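Local coordinates for protein UV damage endonuclease (Sulfolobus acidocaldarius, PDB 3TC3) that probably nicks DNA next to UV-induced and other lesions at a manganese-containing active site, opening the way to their excision and repair, at residues C35-K39 with S57-L62; V127-V131 with R176-F181. All coordinates share one frame; numbering follows the deposited sequence.

Contact 1 of 2, residues C35-K39 with S57-L62; sequences CKADK and SNLLCL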
loop_
_atom_site.group_PDB
_atom_site.type_symbol
_atom_site.label_atom_id
_atom_site.label_comp_id
_atom_site.label_asym_id
_atom_site.label_seq_id
_atom_site.Cartn_x
_atom_site.Cartn_y
_atom_site.Cartn_z
ATOM N N CYS A 35 4.489 -4.883 19.597
ATOM C CA CYS A 35 4.811 -3.400 19.414
ATOM C C CYS A 35 3.815 -2.824 18.397
ATOM O O CYS A 35 4.042 -2.900 17.141
ATOM C CB CYS A 35 6.213 -3.124 18.771
ATOM S SG CYS A 35 6.899 -1.843 19.712
ATOM N N LYS A 36 2.753 -2.201 18.847
ATOM C CA LYS A 36 1.797 -1.669 17.871
ATOM C C LYS A 36 2.288 -0.420 17.109
ATOM O O LYS A 36 2.639 0.609 17.709
ATOM C CB LYS A 36 0.500 -1.463 18.591
ATOM C CG LYS A 36 -0.581 -0.844 17.822
ATOM C CD LYS A 36 -1.791 -0.812 18.763
ATOM C CE LYS A 36 -3.075 -0.264 18.103
ATOM N NZ LYS A 36 -3.542 -1.080 16.995
ATOM N N ALA A 37 2.310 -0.548 15.770
ATOM C CA ALA A 37 2.874 0.502 14.931
ATOM C C ALA A 37 1.788 1.384 14.276
ATOM O O ALA A 37 2.137 2.312 13.493
ATOM C CB ALA A 37 3.827 -0.091 13.827
ATOM N N ASP A 38 0.502 1.049 14.497
ATOM C CA ASP A 38 -0.631 1.632 13.748
ATOM C C ASP A 38 -1.649 2.327 14.673
ATOM O O ASP A 38 -2.834 2.405 14.380
ATOM C CB ASP A 38 -1.309 0.594 12.917
ATOM C CG ASP A 38 -2.008 -0.502 13.776
ATOM O OD1 ASP A 38 -1.689 -0.626 14.972
ATOM O OD2 ASP A 38 -2.815 -1.249 13.177
ATOM N N LYS A 39 -1.156 2.865 15.775
ATOM C CA LYS A 39 -2.060 3.477 16.780
ATOM C C LYS A 39 -2.452 4.865 16.241
ATOM O O LYS A 39 -1.642 5.535 15.576
ATOM C CB LYS A 39 -1.344 3.708 18.126
ATOM C CG LYS A 39 -0.639 2.448 18.673
ATOM C CD LYS A 39 -0.121 2.666 20.148
ATOM C CE LYS A 39 1.026 3.634 20.173
ATOM N NZ LYS A 39 2.150 3.310 19.228
ATOM N N SER A 57 5.884 6.402 19.509
ATOM C CA SER A 57 5.753 5.007 19.875
ATOM C C SER A 57 5.498 4.220 18.591
ATOM O O SER A 57 6.027 3.105 18.448
ATOM C CB SER A 57 4.664 4.668 20.879
ATOM O OG SER A 57 3.401 5.295 20.637
ATOM N N ASN A 58 4.724 4.775 17.682
ATOM C CA ASN A 58 4.521 4.044 16.425
ATOM C C ASN A 58 5.829 3.785 15.700
ATOM O O ASN A 58 6.030 2.695 15.109
ATOM C CB ASN A 58 3.569 4.805 15.477
ATOM C CG ASN A 58 2.072 4.704 15.849
ATOM O OD1 ASN A 58 1.617 3.742 16.516
ATOM N ND2 ASN A 58 1.266 5.606 15.267
ATOM N N LEU A 59 6.669 4.810 15.646
ATOM C CA LEU A 59 7.865 4.733 14.875
ATOM C C LEU A 59 8.849 3.747 15.547
ATOM O O LEU A 59 9.603 3.048 14.867
ATOM C CB LEU A 59 8.452 6.113 14.674
ATOM C CG LEU A 59 7.647 6.999 13.695
ATOM C CD1 LEU A 59 8.005 8.482 13.881
ATOM C CD2 LEU A 59 7.963 6.570 12.250
ATOM N N LEU A 60 8.980 3.807 16.885
ATOM C CA LEU A 60 9.762 2.782 17.639
ATOM C C LEU A 60 9.379 1.359 17.244
ATOM O O LEU A 60 10.239 0.478 16.973
ATOM C CB LEU A 60 9.542 2.937 19.153
ATOM C CG LEU A 60 10.403 1.944 20.000
ATOM C CD1 LEU A 60 11.105 2.667 21.139
ATOM C CD2 LEU A 60 9.760 0.575 20.507
ATOM N N CYS A 61 8.060 1.104 17.239
ATOM C CA CYS A 61 7.510 -0.198 16.904
ATOM C C CYS A 61 7.771 -0.492 15.451
ATOM O O CYS A 61 8.162 -1.613 15.123
ATOM C CB CYS A 61 6.057 -0.160 17.195
ATOM S SG CYS A 61 5.730 -0.318 19.019
ATOM N N LEU A 62 7.597 0.515 14.573
ATOM C CA LEU A 62 7.982 0.277 13.136
ATOM C C LEU A 62 9.427 -0.162 12.988
ATOM O O LEU A 62 9.675 -1.093 12.244
ATOM C CB LEU A 62 7.693 1.561 12.300
ATOM C CG LEU A 62 8.056 1.435 10.788
ATOM C CD1 LEU A 62 7.336 0.279 9.998
ATOM C CD2 LEU A 62 7.775 2.783 10.113
#
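K39 curls back over the amide of N58. CB and CG both lie beside N58 OD1, CG at 3.4 Å; CD draws off from that oxygen, and bends at chi3 (-70°) and chi4 (-52°) then turn the chain inward, carrying CE up to S57 OG. At the tip, NZ gives hydrogen bonds to S57 OG (2.7 Å), to N58 OD1 (2.8 Å) and to its own loop's K36 O; the S57 hydroxyl also bonds within its helix, to V54 O and K53 O. The backbone N of K39 also donates to N58 OD1 (3.0 Å), from the opposite face of the amide to NZ. N58 ND2 returns an almost straight bond, 175° at the hydrogen, to K39 O at 2.9 Å, lying in the amide plane, and also serves T83 O. Gripped at both ends, the amide cannot easily flip. Shortening this lysine to an alanine is likely to leave S57 OG, N58 OD1 and K36 O without the ammonium donor and to strip the N58 amide of the chain packed over it. One helical turn on, C35 SG and C61 SG form a disulfide, drawing the two CB atoms to 3.4 Å, while the A37 methyl packs against C61 CB at 4.0 Å. A covalent bridge at C35 and a buried amide with both polar ends bonded at K39 thus hold the two ends of 35-39, in the loop after the first barrel strand, to one helix, 48-71.

Contact 2 of 2, residues V127-V131 with R176-F181; sequences VLNSV and RFIENF
With CG beside its backbone N (chi1 -70°) and a bend at chi3 (-48°), R176 folds its guanidinium round to the carbonyl of N129, while L128, its CG anti to the backbone N, reaches across the ring of F177. R176 NE donates to N129 O at 2.7 Å, and the oxygen lies at the edge of the guanidinium, nearly in its plane; NH2 adds a weak, more bent bond to the same oxygen. V131 CG1 sits 3.4 Å above the centre of one guanidinium face. NH1 bonds to M167 O in the loop before helix 170-181, and NH2 makes a further weak bond to S173 OG. In this TIM barrel, 127-131 belongs to the loop between strand 117-120 and helix 133-153, and its type I turn from V127 to S130 is laid against the last turns of helix 170-181, the helix that follows the next strand. Here N180 ND2 donates to L128 O (2.9 Å, 163°) within the carbonyl plane, and also to a water that in turn donates to S130 O, so one amide nitrogen holds one carbonyl of the turn directly and a second through the water. On the apolar side L128 CD2 stands over the F177 ring face, 4.3 Å from its centroid, a CH-pi contact, and also touches F181 CB at 4.3 Å. N129 CB meets the ring's edge and packs on F177 CB at 3.7 Å; its amide runs obliquely past the guanidinium, ND2 bonding to S165 O and S173 O rather than to the arginine. I194 and I209 also pack on F177.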
loop_
_atom_site.group_PDB
_atom_site.type_symbol
_atom_site.label_atom_id
_atom_site.label_comp_id
_atom_site.label_asym_id
_atom_site.label_seq_id
_atom_site.Cartn_x
_atom_site.Cartn_y
_atom_site.Cartn_z
ATOM N N VAL A 127 -9.991 10.140 -2.579
ATOM C CA VAL A 127 -10.821 9.986 -3.814
ATOM C C VAL A 127 -10.323 11.060 -4.772
ATOM O O VAL A 127 -10.863 12.179 -4.857
ATOM C CB VAL A 127 -12.340 10.203 -3.524
ATOM C CG1 VAL A 127 -13.053 9.818 -4.834
ATOM C CG2 VAL A 127 -12.783 9.309 -2.338
ATOM N N LEU A 128 -9.251 10.707 -5.496
ATOM C CA LEU A 128 -8.501 11.747 -6.245
ATOM C C LEU A 128 -9.384 12.252 -7.381
ATOM O O LEU A 128 -9.199 13.403 -7.799
ATOM C CB LEU A 128 -7.172 11.136 -6.771
ATOM C CG LEU A 128 -6.412 12.192 -7.640
ATOM C CD1 LEU A 128 -5.931 13.396 -6.793
ATOM C CD2 LEU A 128 -5.187 11.433 -8.102
ATOM N N ASN A 129 -10.323 11.406 -7.851
ATOM C CA ASN A 129 -11.173 11.807 -8.985
ATOM C C ASN A 129 -12.563 12.213 -8.524
ATOM O O ASN A 129 -13.575 12.191 -9.288
ATOM C CB ASN A 129 -11.295 10.648 -9.969
ATOM C CG ASN A 129 -12.181 9.545 -9.449
ATOM O OD1 ASN A 129 -12.477 9.462 -8.252
ATOM N ND2 ASN A 129 -12.750 8.761 -10.396
ATOM N N SER A 130 -12.728 12.614 -7.273
ATOM C CA SER A 130 -14.067 13.094 -6.854
ATOM C C SER A 130 -14.583 14.270 -7.665
ATOM O O SER A 130 -13.803 15.103 -8.117
ATOM C CB SER A 130 -13.966 13.622 -5.385
ATOM O OG SER A 130 -15.283 13.980 -4.897
ATOM N N VAL A 131 -15.890 14.334 -7.834
ATOM C CA VAL A 131 -16.477 15.550 -8.432
ATOM C C VAL A 131 -16.563 16.731 -7.459
ATOM O O VAL A 131 -16.836 17.871 -7.866
ATOM C CB VAL A 131 -17.901 15.272 -9.012
ATOM C CG1 VAL A 131 -17.920 14.153 -10.069
ATOM C CG2 VAL A 131 -18.894 14.907 -7.936
ATOM N N ARG A 176 -11.502 12.352 -15.162
ATOM C CA ARG A 176 -11.342 13.213 -13.950
ATOM C C ARG A 176 -10.110 12.712 -13.150
ATOM O O ARG A 176 -9.323 13.533 -12.638
ATOM C CB ARG A 176 -12.516 13.170 -12.962
ATOM C CG ARG A 176 -13.786 13.861 -13.517
ATOM C CD ARG A 176 -14.788 14.158 -12.345
ATOM N NE ARG A 176 -15.012 12.998 -11.458
ATOM C CZ ARG A 176 -15.824 11.994 -11.743
ATOM N NH1 ARG A 176 -16.576 12.012 -12.884
ATOM N NH2 ARG A 176 -15.918 10.972 -10.916
ATOM N N PHE A 177 -9.898 11.401 -13.113
ATOM C CA PHE A 177 -8.708 10.964 -12.372
ATOM C C PHE A 177 -7.443 11.513 -13.010
ATOM O O PHE A 177 -6.524 11.968 -12.342
ATOM C CB PHE A 177 -8.683 9.444 -12.355
ATOM C CG PHE A 177 -7.480 8.892 -11.620
ATOM C CD1 PHE A 177 -6.206 8.782 -12.251
ATOM C CD2 PHE A 177 -7.628 8.466 -10.297
ATOM C CE1 PHE A 177 -5.145 8.337 -11.508
ATOM C CE2 PHE A 177 -6.507 8.038 -9.554
ATOM C CZ PHE A 177 -5.256 7.926 -10.179
ATOM N N ILE A 178 -7.333 11.310 -14.324
ATOM C CA ILE A 178 -6.141 11.778 -15.075
ATOM C C ILE A 178 -5.944 13.329 -14.938
ATOM O O ILE A 178 -4.801 13.764 -14.660
ATOM C CB ILE A 178 -6.250 11.392 -16.548
ATOM C CG1 ILE A 178 -6.094 9.854 -16.657
ATOM C CG2 ILE A 178 -5.136 12.105 -17.366
ATOM C CD1 ILE A 178 -6.349 9.301 -18.070
ATOM N N GLU A 179 -7.053 14.089 -15.033
ATOM C CA GLU A 179 -6.955 15.546 -14.903
ATOM C C GLU A 179 -6.374 15.934 -13.541
ATOM O O GLU A 179 -5.494 16.768 -13.465
ATOM C CB GLU A 179 -8.311 16.232 -15.134
ATOM C CG GLU A 179 -8.094 17.769 -15.353
ATOM C CD GLU A 179 -9.276 18.736 -15.225
ATOM O OE1 GLU A 179 -10.431 18.325 -15.006
ATOM O OE2 GLU A 179 -8.983 19.958 -15.334
ATOM N N ASN A 180 -6.917 15.316 -12.476
ATOM C CA ASN A 180 -6.503 15.747 -11.148
ATOM C C ASN A 180 -5.120 15.187 -10.804
ATOM O O ASN A 180 -4.340 15.834 -10.114
ATOM C CB ASN A 180 -7.521 15.231 -10.107
ATOM C CG ASN A 180 -8.905 15.985 -10.229
ATOM O OD1 ASN A 180 -8.954 16.989 -10.972
ATOM N ND2 ASN A 180 -9.943 15.550 -9.608
ATOM N N PHE A 181 -4.793 13.970 -11.341
ATOM C CA PHE A 181 -3.458 13.457 -11.183
ATOM C C PHE A 181 -2.383 14.445 -11.716
ATOM O O PHE A 181 -1.319 14.653 -11.137
ATOM C CB PHE A 181 -3.303 12.093 -11.927
ATOM C CG PHE A 181 -1.907 11.619 -11.966
ATOM C CD1 PHE A 181 -1.299 11.008 -10.846
ATOM C CD2 PHE A 181 -1.206 11.707 -13.172
ATOM C CE1 PHE A 181 0.089 10.581 -10.897
ATOM C CE2 PHE A 181 0.102 11.282 -13.219
ATOM C CZ PHE A 181 0.765 10.682 -12.115
HETATM O O HOH W 1 -12.539 16.914 -9.636
#

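Contacts 1 and 2 lie on opposite sides of the chain's centre, with centres about 32 Å apart and nearest atoms about 20 Å apart, so they do not touch. They follow one another along the sequence, and each joins a loop after a barrel strand to a helix: 35-39 to the helix that the same loop leads into, 127-131 to a helix beyond the next strand. Helix 133-153 is a shared neighbour: M153 meets L62 of contact 1, and V136 meets N180 of contact 2. Manganese is bound by E195, D220, D251 and E288; the F177 side chain of contact 2 comes within about 10 Å of the E195 side chain, while contact 1 lies away from the site.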